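Local coordinates for EST1E (Clostridium proteoclasticum, PDB 2WTM), which hydrolyses ester bonds as a promiscuous feruloyl esterase of the alpha/beta-hydrolase fold, probably through a serine nucleophile, at residues 2-7 / 15-20; 30-35 / 57-62; 9-14 / 63-68; 101-106 / 125-130; 42-47 / 227-232. All coordinates share one frame; numbering follows the deposited sequence.

Contact 1: residues 2-7 / 15-20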
# COMPACT_ATOMS: atom_id res chain seq x y z
N GLY A 2 28.17 -7.93 6.42
CA GLY A 2 28.41 -7.28 5.11
C GLY A 2 27.30 -6.30 4.74
O GLY A 2 26.25 -6.30 5.36
N ALA A 3 27.55 -5.47 3.73
CA ALA A 3 26.51 -4.68 3.07
C ALA A 3 26.11 -5.37 1.79
O ALA A 3 26.91 -6.05 1.17
CB ALA A 3 26.99 -3.29 2.77
N MET A 4 24.87 -5.22 1.36
CA MET A 4 24.38 -5.91 0.21
C MET A 4 23.20 -5.09 -0.33
O MET A 4 22.80 -4.17 0.38
CB MET A 4 23.83 -7.27 0.61
CG MET A 4 22.46 -7.14 1.33
SD MET A 4 21.76 -8.60 2.06
CE MET A 4 23.10 -8.90 3.19
N TYR A 5 22.78 -5.36 -1.56
CA TYR A 5 21.54 -4.82 -2.10
C TYR A 5 20.50 -5.94 -2.22
O TYR A 5 20.79 -7.03 -2.78
CB TYR A 5 21.79 -4.13 -3.46
CG TYR A 5 22.31 -2.72 -3.30
CD1 TYR A 5 21.46 -1.70 -2.86
CD2 TYR A 5 23.66 -2.39 -3.55
CE1 TYR A 5 21.90 -0.42 -2.68
CE2 TYR A 5 24.11 -1.10 -3.35
CZ TYR A 5 23.23 -0.09 -2.93
OH TYR A 5 23.65 1.20 -2.73
N ILE A 6 19.30 -5.68 -1.72
CA ILE A 6 18.15 -6.55 -1.88
C ILE A 6 17.26 -5.94 -2.95
O ILE A 6 16.81 -4.81 -2.80
CB ILE A 6 17.40 -6.68 -0.55
CG1 ILE A 6 18.27 -7.42 0.48
CG2 ILE A 6 16.14 -7.52 -0.69
CD1 ILE A 6 17.73 -7.38 1.85
N ASP A 7 17.04 -6.67 -4.04
CA ASP A 7 16.23 -6.15 -5.12
C ASP A 7 14.78 -6.14 -4.70
O ASP A 7 14.30 -7.09 -4.09
CB ASP A 7 16.33 -6.99 -6.38
CG ASP A 7 17.66 -6.83 -7.08
OD1 ASP A 7 18.08 -5.69 -7.36
OD2 ASP A 7 18.27 -7.88 -7.37
N ALA A 15 21.28 -2.79 2.41
CA ALA A 15 21.08 -3.44 3.71
C ALA A 15 22.39 -3.91 4.32
O ALA A 15 23.33 -4.22 3.57
CB ALA A 15 20.17 -4.56 3.54
N TYR A 16 22.40 -4.03 5.64
CA TYR A 16 23.61 -4.44 6.37
C TYR A 16 23.23 -5.68 7.14
O TYR A 16 22.30 -5.62 7.97
CB TYR A 16 24.08 -3.35 7.37
CG TYR A 16 24.35 -2.01 6.70
CD1 TYR A 16 25.58 -1.74 6.09
CD2 TYR A 16 23.40 -1.03 6.68
CE1 TYR A 16 25.82 -0.52 5.49
CE2 TYR A 16 23.62 0.19 6.07
CZ TYR A 16 24.84 0.43 5.47
OH TYR A 16 25.10 1.65 4.90
N LEU A 17 23.94 -6.79 6.93
CA LEU A 17 23.76 -7.98 7.72
C LEU A 17 24.91 -8.05 8.72
O LEU A 17 26.10 -8.04 8.30
CB LEU A 17 23.78 -9.21 6.81
CG LEU A 17 23.68 -10.57 7.50
CD1 LEU A 17 22.43 -10.76 8.36
CD2 LEU A 17 23.77 -11.66 6.39
N ASP A 18 24.58 -8.09 10.00
CA ASP A 18 25.60 -8.24 11.06
C ASP A 18 25.30 -9.45 11.86
O ASP A 18 24.18 -9.68 12.32
CB ASP A 18 25.63 -7.04 11.97
CG ASP A 18 26.20 -5.83 11.30
OD1 ASP A 18 27.47 -5.63 11.30
OD2 ASP A 18 25.40 -5.06 10.73
N MET A 19 26.34 -10.28 12.03
CA MET A 19 26.21 -11.54 12.73
C MET A 19 26.71 -11.45 14.16
O MET A 19 27.51 -10.58 14.47
CB MET A 19 27.02 -12.62 12.02
CG MET A 19 26.56 -12.90 10.57
SD MET A 19 24.90 -13.56 10.37
CE MET A 19 24.85 -15.03 11.26
N PRO A 20 26.22 -12.33 15.03
CA PRO A 20 26.82 -12.36 16.38
C PRO A 20 28.28 -12.76 16.23
O PRO A 20 28.62 -13.42 15.26
CB PRO A 20 26.01 -13.42 17.11
CG PRO A 20 24.77 -13.52 16.39
CD PRO A 20 25.10 -13.24 14.94
O HOH W 1 27.25 -4.84 8.01
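Met4 leans across its neighbour strand with a hooked side chain. Its CG sits between the backbone N and the carbonyl carbon, the crowded position (chi1 74°), and a bend at chi3 (61°) swings the terminal methyl over, so that Met4 CE rests on Leu17 CB at 3.7 Å while the two chains cross obliquely. Nearer the root, Met4 CG lies 4.1 Å from Ala15 CB, and Ile6 CD1 reaches the same methyl at 4.1 Å. Ala15 CB is thus shared by both side chains of strand 3-7, and Tyr92 of helix 79-93 packs against Met4 and Ile6. On the face that carries Ala3 and Tyr16, Ala3 CB meets Tyr16 CD1 at 3.9 Å, obliquely to the ring; the phenol oxygen of Tyr16 goes on to Lys69 NZ. The two segments are the arms of the N-terminal beta hairpin, strands 3-8 and 11-18, which forms the edge of the main sheet. Ala3 and Tyr16 make a non-hydrogen-bonded pair. Met4 and Ala15 make a hydrogen-bonded one, with Met4 N to Ala15 O and Ala15 N to Met4 O both at 2.9 Å. Gly2 extends the pairing: its N gives a 2.8 Å bond to Leu17 O, and Leu17 N approaches Gly2 O at 2.8 Å, nearly along the C=O axis. At this end a water bridges weakly from Gly2 O to Asp18 OD2, a carboxylate oxygen held more firmly by Arg61.

Contact 2: residues 30-35 / 57-62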
# COMPACT_ATOMS: atom_id res chain seq x y z
N CYS A 30 16.98 -10.19 13.53
CA CYS A 30 16.06 -9.05 13.68
C CYS A 30 16.24 -8.09 12.53
O CYS A 30 17.32 -7.58 12.27
CB CYS A 30 16.22 -8.35 14.96
SG CYS A 30 15.02 -7.09 15.37
N ILE A 31 15.14 -7.82 11.81
CA ILE A 31 15.05 -6.79 10.81
C ILE A 31 14.84 -5.43 11.52
O ILE A 31 13.97 -5.30 12.39
CB ILE A 31 13.93 -7.08 9.81
CG1 ILE A 31 14.22 -8.37 9.02
CG2 ILE A 31 13.80 -5.95 8.78
CD1 ILE A 31 13.02 -8.96 8.29
N ILE A 32 15.61 -4.43 11.13
CA ILE A 32 15.58 -3.10 11.79
C ILE A 32 15.33 -2.06 10.73
O ILE A 32 16.10 -1.92 9.76
CB ILE A 32 16.95 -2.75 12.49
CG1 ILE A 32 17.26 -3.87 13.48
CG2 ILE A 32 16.81 -1.46 13.24
CD1 ILE A 32 18.63 -3.66 14.18
N ILE A 33 14.29 -1.26 10.92
CA ILE A 33 13.86 -0.23 9.99
C ILE A 33 13.91 1.18 10.61
O ILE A 33 13.32 1.46 11.65
CB ILE A 33 12.43 -0.48 9.46
CG1 ILE A 33 12.25 -1.92 8.96
CG2 ILE A 33 12.05 0.56 8.43
CD1 ILE A 33 13.13 -2.32 7.83
N HIS A 34 14.68 2.08 9.97
CA HIS A 34 14.83 3.43 10.42
C HIS A 34 13.60 4.32 10.14
O HIS A 34 12.61 3.84 9.52
CB HIS A 34 16.00 4.02 9.64
CG HIS A 34 15.78 4.01 8.18
ND1 HIS A 34 15.02 4.99 7.57
CD2 HIS A 34 16.16 3.16 7.21
CE1 HIS A 34 14.92 4.69 6.28
NE2 HIS A 34 15.60 3.59 6.03
N GLY A 35 13.69 5.60 10.53
CA GLY A 35 12.58 6.53 10.32
C GLY A 35 12.69 7.44 9.10
O GLY A 35 13.55 7.28 8.22
N VAL A 57 21.86 -12.37 18.36
CA VAL A 57 20.83 -12.11 17.30
C VAL A 57 21.50 -11.39 16.16
O VAL A 57 22.03 -10.29 16.30
CB VAL A 57 19.60 -11.33 17.94
CG1 VAL A 57 18.53 -10.95 16.87
CG2 VAL A 57 18.93 -12.15 19.00
N ALA A 58 21.44 -12.03 15.00
CA ALA A 58 21.90 -11.37 13.77
C ALA A 58 20.90 -10.23 13.48
O ALA A 58 19.77 -10.25 13.92
CB ALA A 58 21.91 -12.32 12.68
N THR A 59 21.37 -9.25 12.72
CA THR A 59 20.53 -8.09 12.40
C THR A 59 20.61 -7.81 10.93
O THR A 59 21.67 -7.96 10.29
CB THR A 59 20.94 -6.87 13.21
OG1 THR A 59 22.36 -6.59 13.03
CG2 THR A 59 20.57 -7.08 14.70
N LEU A 60 19.48 -7.32 10.39
CA LEU A 60 19.45 -6.90 9.00
C LEU A 60 18.83 -5.54 9.04
O LEU A 60 17.60 -5.37 9.20
CB LEU A 60 18.68 -7.89 8.11
CG LEU A 60 18.58 -7.71 6.58
CD1 LEU A 60 20.01 -7.70 5.99
CD2 LEU A 60 17.77 -8.80 6.03
N ARG A 61 19.69 -4.52 8.97
CA ARG A 61 19.30 -3.16 8.85
C ARG A 61 19.05 -2.84 7.39
O ARG A 61 19.93 -3.07 6.55
CB ARG A 61 20.36 -2.20 9.43
CG ARG A 61 20.63 -2.28 10.93
CD ARG A 61 21.85 -1.49 11.32
NE ARG A 61 23.06 -2.15 10.82
CZ ARG A 61 24.19 -1.51 10.57
NH1 ARG A 61 24.22 -0.22 10.67
NH2 ARG A 61 25.31 -2.17 10.23
N ALA A 62 17.86 -2.32 7.02
CA ALA A 62 17.57 -2.04 5.61
C ALA A 62 17.18 -0.58 5.45
O ALA A 62 16.32 -0.07 6.23
CB ALA A 62 16.37 -2.93 5.17
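Strands 30-33 and 58-62 run parallel with a 27° twist between them, joined by alternating backbone bonds in which Cys30 N reaches Ala58 O at 2.8 Å, Leu60 N reaches Cys30 O, Ile32 N reaches Leu60 O, and Ala62 N makes a longer link of 3.3 Å to Ile32 O. At Cys30 O and Leu60 O the donor stands above the carbonyl plane, whereas Ala62 N comes in nearly along the C=O axis. Ile32 and Arg61 lie side by side and point the same way, Ile32 CB against Arg61 CG at 4.0 Å. Ile32 CD1 also reaches Thr59 CG2 at 4.0 Å, the two side chains crossing obliquely. Beyond CG the arginine bends at chi3 (-70°) and leads away, its guanidinium taken by Asp18 and by Ser40 O. Thr59 OG1 goes to Asn53 of helix 43-54, the helix of this beta-alpha-beta crossover. On the face of Ile31 and Leu60, Ile33 CD1 touches Ala62 CB at 4.2 Å, and helix 79-93 covers that side. Past the strand end, His34 has CG in the crowded position (chi1 60°), which places His34 CD2 3.4 Å from Ala62 O. His34 ND1 donates to Gly35 O at 2.8 Å in the ring plane, on a carbonyl lone pair, while NE2 pairs with Met64 N. With a hydrogen on ND1 and NE2 facing an amide N-H, this ring is probably neutral, its rotation fixed from both nitrogens.

Contact 3: residues 9-14 / 63-68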
# COMPACT_ATOMS: atom_id res chain seq x y z
N ASP A 9 11.81 -5.37 -7.12
CA ASP A 9 11.45 -5.03 -8.48
C ASP A 9 12.43 -4.01 -8.97
O ASP A 9 13.65 -4.31 -8.95
CB ASP A 9 10.00 -4.55 -8.61
CG ASP A 9 9.01 -5.61 -8.27
OD1 ASP A 9 9.30 -6.79 -8.28
OD2 ASP A 9 7.90 -5.22 -7.90
N GLY A 10 12.03 -2.85 -9.42
CA GLY A 10 13.08 -1.93 -9.96
C GLY A 10 13.99 -1.19 -8.99
O GLY A 10 14.83 -0.37 -9.39
N ILE A 11 13.87 -1.47 -7.70
CA ILE A 11 14.48 -0.63 -6.68
C ILE A 11 15.46 -1.49 -5.87
O ILE A 11 15.07 -2.46 -5.23
CB ILE A 11 13.36 -0.08 -5.77
CG1 ILE A 11 12.44 0.86 -6.56
CG2 ILE A 11 13.84 0.53 -4.48
CD1 ILE A 11 13.06 2.18 -6.93
N LYS A 12 16.72 -1.08 -5.83
CA LYS A 12 17.66 -1.73 -4.98
C LYS A 12 17.64 -1.14 -3.55
O LYS A 12 17.81 0.05 -3.35
CB LYS A 12 19.06 -1.51 -5.57
CG LYS A 12 19.26 -2.26 -6.87
CD LYS A 12 20.78 -2.34 -7.31
CE LYS A 12 20.99 -3.37 -8.44
NZ LYS A 12 20.50 -4.78 -8.15
N LEU A 13 17.49 -2.02 -2.56
CA LEU A 13 17.49 -1.66 -1.14
C LEU A 13 18.85 -2.01 -0.50
O LEU A 13 19.27 -3.17 -0.46
CB LEU A 13 16.34 -2.42 -0.41
CG LEU A 13 14.94 -2.21 -1.02
CD1 LEU A 13 14.09 -3.18 -0.31
CD2 LEU A 13 14.54 -0.80 -0.85
N ASN A 14 19.52 -0.97 -0.06
CA ASN A 14 20.78 -1.15 0.68
C ASN A 14 20.49 -1.83 2.03
O ASN A 14 19.64 -1.38 2.77
CB ASN A 14 21.39 0.17 0.96
CG ASN A 14 22.76 0.04 1.66
OD1 ASN A 14 23.69 -0.65 1.16
ND2 ASN A 14 22.88 0.70 2.83
N ASP A 63 17.77 0.09 4.48
CA ASP A 63 17.43 1.42 4.09
C ASP A 63 16.17 1.29 3.16
O ASP A 63 16.16 0.53 2.19
CB ASP A 63 18.55 2.10 3.31
CG ASP A 63 19.72 2.49 4.17
OD1 ASP A 63 19.51 2.65 5.39
OD2 ASP A 63 20.82 2.69 3.56
N MET A 64 15.13 2.02 3.50
CA MET A 64 13.90 2.00 2.74
C MET A 64 13.95 2.89 1.54
O MET A 64 14.84 3.69 1.34
CB MET A 64 12.74 2.41 3.69
CG MET A 64 12.63 1.52 4.96
SD MET A 64 11.92 -0.08 4.52
CE MET A 64 13.38 -1.10 4.17
N TYR A 65 12.94 2.76 0.68
CA TYR A 65 12.82 3.56 -0.57
C TYR A 65 13.16 5.01 -0.26
O TYR A 65 12.62 5.63 0.66
CB TYR A 65 11.36 3.48 -1.10
CG TYR A 65 11.16 4.18 -2.42
CD1 TYR A 65 10.94 3.42 -3.60
CD2 TYR A 65 11.12 5.54 -2.52
CE1 TYR A 65 10.72 4.04 -4.84
CE2 TYR A 65 10.89 6.18 -3.77
CZ TYR A 65 10.74 5.42 -4.90
OH TYR A 65 10.46 5.97 -6.11
N GLY A 66 14.06 5.58 -1.05
CA GLY A 66 14.32 7.00 -0.97
C GLY A 66 15.14 7.48 0.22
O GLY A 66 15.22 8.69 0.46
N HIS A 67 15.77 6.51 0.93
CA HIS A 67 16.48 6.76 2.17
C HIS A 67 17.81 6.10 2.11
O HIS A 67 18.05 5.10 1.41
CB HIS A 67 15.68 6.23 3.34
CG HIS A 67 14.52 7.11 3.68
ND1 HIS A 67 13.40 7.23 2.86
CD2 HIS A 67 14.32 7.95 4.72
CE1 HIS A 67 12.57 8.11 3.40
NE2 HIS A 67 13.09 8.54 4.55
N GLY A 68 18.75 6.73 2.83
CA GLY A 68 20.05 6.10 2.99
C GLY A 68 20.67 5.82 1.64
O GLY A 68 20.64 6.71 0.77
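The amide of Asn14 and the carboxylate of Asp63 lie side by side, pointing the same way, with their planes 40° apart. Asn14 ND2 gives a 3.0 Å bond to Asp63 OD2 that lies close to the amide plane yet meets the oxygen from above the carboxylate plane, 51° out of it. OD2 is also reached by Lys69 N, and Asp63 OD1 by Ser40 OG, so several donors grip the buried carboxylate and would tend to keep it ionised. At the Tyr65 ring, Ile11 CD1 comes obliquely to CE1 at 3.6 Å, the two side chains crossing at about a right angle. The His67 ring has the Tyr65 carbonyl at its edge: ND1 donates to Tyr65 O at 2.8 Å, near the ring plane but above the carbonyl plane. The ring bond lies within a type II turn from Met64 to His67, whose own closing bond, His67 N to Met64 O, is weak; Gly66 has positive phi. The turn opens the loop that follows strand 58-62 in this alpha/beta-hydrolase fold, and the contact ties it to strand 11-18. Where strand pairing ends, Asp63 N meets Asn14 O at 2.9 Å, nearly along the C=O axis. Leu13 CD2 packs 3.7 Å from Asp63 O, while Ser70 OG bonds to that same carbonyl and to Asn14 N. Tyr65 OH makes a weak hydrogen bond to Asp9 of the second subunit, which also packs on Ile11.

Contact 4: residues 101-106 / 125-130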
# COMPACT_ATOMS: atom_id res chain seq x y z
N ASP A 101 14.46 -17.94 14.07
CA ASP A 101 13.28 -17.08 14.14
C ASP A 101 13.62 -15.66 13.62
O ASP A 101 14.73 -15.17 13.75
CB ASP A 101 12.80 -16.97 15.55
CG ASP A 101 12.48 -18.32 16.19
OD1 ASP A 101 11.58 -19.01 15.65
OD2 ASP A 101 13.11 -18.64 17.23
N ILE A 102 12.58 -14.95 13.10
CA ILE A 102 12.77 -13.58 12.61
C ILE A 102 11.99 -12.62 13.51
O ILE A 102 10.87 -12.95 13.91
CB ILE A 102 12.30 -13.44 11.14
CG1 ILE A 102 13.07 -14.48 10.28
CG2 ILE A 102 12.45 -12.01 10.61
CD1 ILE A 102 12.60 -14.54 8.86
N TYR A 103 12.62 -11.50 13.85
CA TYR A 103 12.01 -10.47 14.66
C TYR A 103 12.00 -9.17 13.89
O TYR A 103 12.69 -9.05 12.93
CB TYR A 103 12.81 -10.28 15.93
CG TYR A 103 12.83 -11.50 16.83
CD1 TYR A 103 11.94 -11.60 17.88
CD2 TYR A 103 13.78 -12.51 16.68
CE1 TYR A 103 11.95 -12.71 18.74
CE2 TYR A 103 13.80 -13.62 17.57
CZ TYR A 103 12.88 -13.69 18.56
OH TYR A 103 12.84 -14.75 19.49
N MET A 104 11.24 -8.18 14.34
CA MET A 104 11.28 -6.86 13.75
C MET A 104 11.42 -5.79 14.82
O MET A 104 10.82 -5.83 15.88
CB MET A 104 10.04 -6.53 12.94
CG MET A 104 9.90 -7.28 11.66
SD MET A 104 8.31 -6.81 10.84
CE MET A 104 8.48 -7.64 9.32
N ALA A 105 12.14 -4.75 14.44
CA ALA A 105 12.31 -3.51 15.28
C ALA A 105 12.41 -2.31 14.32
O ALA A 105 12.82 -2.45 13.18
CB ALA A 105 13.60 -3.58 16.17
N GLY A 106 11.97 -1.15 14.77
CA GLY A 106 12.01 0.06 13.95
C GLY A 106 11.82 1.30 14.75
O GLY A 106 11.13 1.21 15.74
N ILE A 125 6.85 -13.44 12.19
CA ILE A 125 7.59 -12.51 13.07
C ILE A 125 7.30 -12.84 14.51
O ILE A 125 6.18 -12.68 14.99
CB ILE A 125 7.23 -11.03 12.76
CG1 ILE A 125 7.41 -10.73 11.27
CG2 ILE A 125 7.98 -10.10 13.70
CD1 ILE A 125 8.85 -11.01 10.82
N LYS A 126 8.34 -13.25 15.25
CA LYS A 126 8.15 -13.83 16.55
C LYS A 126 7.88 -12.84 17.68
O LYS A 126 7.21 -13.13 18.67
CB LYS A 126 9.36 -14.70 16.84
CG LYS A 126 9.28 -15.45 18.21
CD LYS A 126 10.39 -16.52 18.18
CE LYS A 126 10.51 -17.36 19.51
NZ LYS A 126 10.74 -16.47 20.58
N ALA A 127 8.48 -11.66 17.58
CA ALA A 127 8.23 -10.54 18.46
C ALA A 127 8.56 -9.22 17.74
O ALA A 127 9.23 -9.27 16.70
CB ALA A 127 9.04 -10.65 19.77
N LEU A 128 8.16 -8.10 18.33
CA LEU A 128 8.11 -6.81 17.63
C LEU A 128 8.54 -5.74 18.60
O LEU A 128 8.08 -5.68 19.75
CB LEU A 128 6.65 -6.56 17.20
CG LEU A 128 6.40 -5.19 16.66
CD1 LEU A 128 7.09 -4.92 15.37
CD2 LEU A 128 4.93 -5.07 16.49
N ILE A 129 9.41 -4.87 18.12
CA ILE A 129 9.93 -3.73 18.90
C ILE A 129 9.77 -2.38 18.22
O ILE A 129 10.68 -1.93 17.52
CB ILE A 129 11.42 -3.96 19.25
CG1 ILE A 129 11.57 -5.35 19.87
CG2 ILE A 129 11.84 -2.88 20.25
CD1 ILE A 129 12.99 -5.72 20.14
N PRO A 130 8.63 -1.71 18.43
CA PRO A 130 8.51 -0.35 17.90
C PRO A 130 9.15 0.65 18.85
O PRO A 130 8.66 0.84 19.95
CB PRO A 130 6.99 -0.19 17.77
CG PRO A 130 6.44 -1.54 17.93
CD PRO A 130 7.36 -2.17 18.95
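Lys126 sends CG anti to its backbone N (chi1 -178°) and stays extended as far as CE, then bends at chi4 (-57°); Tyr103, with CG anti to the carbonyl carbon (chi1 -64°), runs alongside it in the same direction. The lysine therefore lies along the phenol, its CB over the ring face, 4.2 Å from the Tyr103 centroid in a CH-pi contact, and the bend brings Lys126 NZ to Tyr103 OH at 2.9 Å. Gln248 O takes NZ as well. Ala127 CB lies at the ring edge, in plane, 3.6 Å from Tyr103 CD1. Asp101 packs obliquely against the aliphatic part of the lysine, Asp101 CG 3.4 Å from Lys126 CD; the opposite charges are near, but their charged atoms do not touch. On the other face Met104, extended beyond CG, crosses Ile125 at about a right angle, and Met104 CE meets Ile125 CD1 at 3.7 Å; Ile125 CD1 also touches Ile102 CG2. The parallel backbones exchange bonds from Lys126 N to Ile102 O (2.9 Å), Met104 N to Ala127 O (3.3 Å) and Ile129 N to Met104 O (2.8 Å), then Gly106 N to Ile129 O. Gly106 opens the GxSxG sequence of the probable nucleophile elbow. Strands 99-107 and 125-131 belong to a beta-alpha-beta crossover; its helix 109-120 packs on Met104 and Leu128, helix 234-249 covers Tyr103 and Ile129, and strand 27-33 flanks segment 101-106.

Contact 5: residues 42-47 / 227-232. With PO4 (phosphate ion), chain E.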
# COMPACT_ATOMS: atom_id res chain seq x y z
N GLU A 42 22.36 5.51 11.58
CA GLU A 42 22.09 6.44 12.67
C GLU A 42 22.46 5.89 14.05
O GLU A 42 22.31 4.71 14.31
CB GLU A 42 20.61 6.85 12.68
CG GLU A 42 20.19 7.75 11.49
CD GLU A 42 18.75 8.17 11.59
OE1 GLU A 42 18.49 9.17 12.32
OE2 GLU A 42 17.91 7.37 11.17
N ARG A 43 22.95 6.77 14.93
CA ARG A 43 23.35 6.35 16.25
C ARG A 43 22.41 5.40 16.97
O ARG A 43 22.84 4.39 17.52
CB ARG A 43 23.51 7.62 17.12
CG ARG A 43 23.75 7.43 18.63
CD ARG A 43 23.82 8.87 19.29
NE ARG A 43 23.57 8.92 20.73
CZ ARG A 43 22.37 9.07 21.30
NH1 ARG A 43 21.23 9.13 20.58
NH2 ARG A 43 22.31 9.12 22.61
N HIS A 44 21.13 5.75 17.03
CA HIS A 44 20.19 4.95 17.79
C HIS A 44 19.95 3.58 17.15
O HIS A 44 19.69 2.58 17.84
CB HIS A 44 18.89 5.74 18.05
CG HIS A 44 18.24 6.26 16.81
ND1 HIS A 44 18.74 7.34 16.12
CD2 HIS A 44 17.14 5.84 16.14
CE1 HIS A 44 17.97 7.56 15.07
NE2 HIS A 44 17.01 6.66 15.05
N ILE A 45 20.00 3.54 15.80
CA ILE A 45 19.85 2.31 15.03
C ILE A 45 21.01 1.34 15.29
O ILE A 45 20.82 0.15 15.58
CB ILE A 45 19.69 2.55 13.52
CG1 ILE A 45 18.49 3.46 13.23
CG2 ILE A 45 19.67 1.23 12.74
CD1 ILE A 45 17.15 2.83 13.62
N VAL A 46 22.23 1.89 15.16
CA VAL A 46 23.42 1.12 15.41
C VAL A 46 23.51 0.62 16.83
O VAL A 46 23.95 -0.50 17.07
CB VAL A 46 24.66 1.95 14.99
CG1 VAL A 46 25.95 1.24 15.47
CG2 VAL A 46 24.65 2.14 13.46
N ALA A 47 23.09 1.44 17.81
CA ALA A 47 23.06 1.02 19.21
C ALA A 47 22.17 -0.17 19.45
O ALA A 47 22.55 -1.16 20.09
CB ALA A 47 22.71 2.19 20.11
N THR A 227 14.20 12.28 24.65
CA THR A 227 13.81 12.88 23.40
C THR A 227 13.46 11.77 22.37
O THR A 227 13.51 10.56 22.63
CB THR A 227 14.95 13.76 22.89
OG1 THR A 227 16.09 12.96 22.56
CG2 THR A 227 15.40 14.76 24.01
N HIS A 228 13.10 12.24 21.22
CA HIS A 228 12.69 11.33 20.13
C HIS A 228 13.75 10.31 19.77
O HIS A 228 13.39 9.17 19.47
CB HIS A 228 12.33 12.17 18.91
CG HIS A 228 11.69 11.39 17.80
ND1 HIS A 228 10.64 10.53 18.00
CD2 HIS A 228 11.98 11.34 16.47
CE1 HIS A 228 10.31 9.97 16.84
NE2 HIS A 228 11.12 10.44 15.90
N CYS A 229 15.01 10.73 19.72
CA CYS A 229 16.12 9.82 19.39
C CYS A 229 16.99 9.48 20.58
O CYS A 229 18.15 9.04 20.43
CB CYS A 229 17.00 10.37 18.28
SG CYS A 229 16.22 10.58 16.68
N TYR A 230 16.44 9.68 21.78
CA TYR A 230 17.10 9.26 23.01
C TYR A 230 18.46 9.95 23.24
O TYR A 230 19.51 9.30 23.44
CB TYR A 230 17.17 7.73 23.10
CG TYR A 230 16.01 7.03 22.43
CD1 TYR A 230 14.72 7.17 22.92
CD2 TYR A 230 16.19 6.24 21.32
CE1 TYR A 230 13.66 6.48 22.34
CE2 TYR A 230 15.13 5.56 20.74
CZ TYR A 230 13.88 5.72 21.23
OH TYR A 230 12.76 5.08 20.71
N ASP A 231 18.43 11.27 23.22
CA ASP A 231 19.66 12.07 23.33
C ASP A 231 20.24 11.85 24.73
O ASP A 231 21.47 11.82 24.89
CB ASP A 231 19.38 13.54 23.14
CG ASP A 231 18.94 13.91 21.75
OD1 ASP A 231 19.20 13.18 20.79
OD2 ASP A 231 18.39 15.02 21.62
N HIS A 232 19.38 11.69 25.74
CA HIS A 232 19.87 11.61 27.14
C HIS A 232 20.15 10.22 27.67
O HIS A 232 21.07 10.02 28.50
CB HIS A 232 18.89 12.26 28.12
CG HIS A 232 18.35 13.58 27.67
ND1 HIS A 232 17.04 13.94 27.91
CD2 HIS A 232 18.92 14.61 27.02
CE1 HIS A 232 16.83 15.15 27.41
NE2 HIS A 232 17.95 15.57 26.85
P PO4 E . 11.28 10.04 12.03
O1 PO4 E . 12.70 9.57 12.34
O2 PO4 E . 11.55 11.24 11.16
O3 PO4 E . 10.63 10.61 13.29
O4 PO4 E . 10.34 8.96 11.43
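The close packing here gathers around Cys229. Its CB lies over one face of the His44 ring, and Cys229 SG approaches His44 CE1 at 3.8 Å, an oblique sulfur-aromatic contact. His44 holds CG in the crowded position (chi1 55°), and its CB touches the edge of the Tyr230 ring at CD2, 4.3 Å away. The solvent side belongs to Arg43, extended from CG to NE. Arg43 NH2 donates to Tyr230 O at 2.9 Å, with the oxygen in the guanidinium plane, whereas the bonds from Arg43 NH1 to Cys229 O (3.1 Å) and Tyr230 O are weak and bent. Asp231 OD1 stays 4.5 Å from Arg43 NH1, out of the guanidinium plane, so any attraction is probably one of charge alone. His228, in a type I turn, takes no part in the packing on the helix: His228 NE2 donates a 2.7 Å hydrogen bond to O3 of a phosphate ion, probably from the crystallisation liquor, while ND1 pairs with Asp200. Together with Ser108, which also binds the phosphate, these residues probably form the catalytic triad. The contact joins the start of helix 43-54 to the loop between strand 218-223 and helix 234-249, whose Leu234 packs on Arg43, with His107 of strand 99-107 beside both His44 and Cys229.

From the N terminus, contact 1 closes the short hairpin turn, and contact 3 crosses it, running from the same strand 11-18 to the loop after strand 58-62. Contact 2 is nested inside the loop that contact 3 closes; it follows contact 1 in series, and Tyr16 and Asp18 join the two through backbone bonds to Arg61 and Thr59. Contact 4 comes later in the chain and continues the sheet, with Ile31 and Ile33 bonded to Ala105. Contact 5 closes the longest loop, from helix 43-54 to the loop carrying His228, enclosing contact 4 and crossing contacts 2 and 3. Thus edge hairpin, central parallel strands and probable active-site loop are tied together.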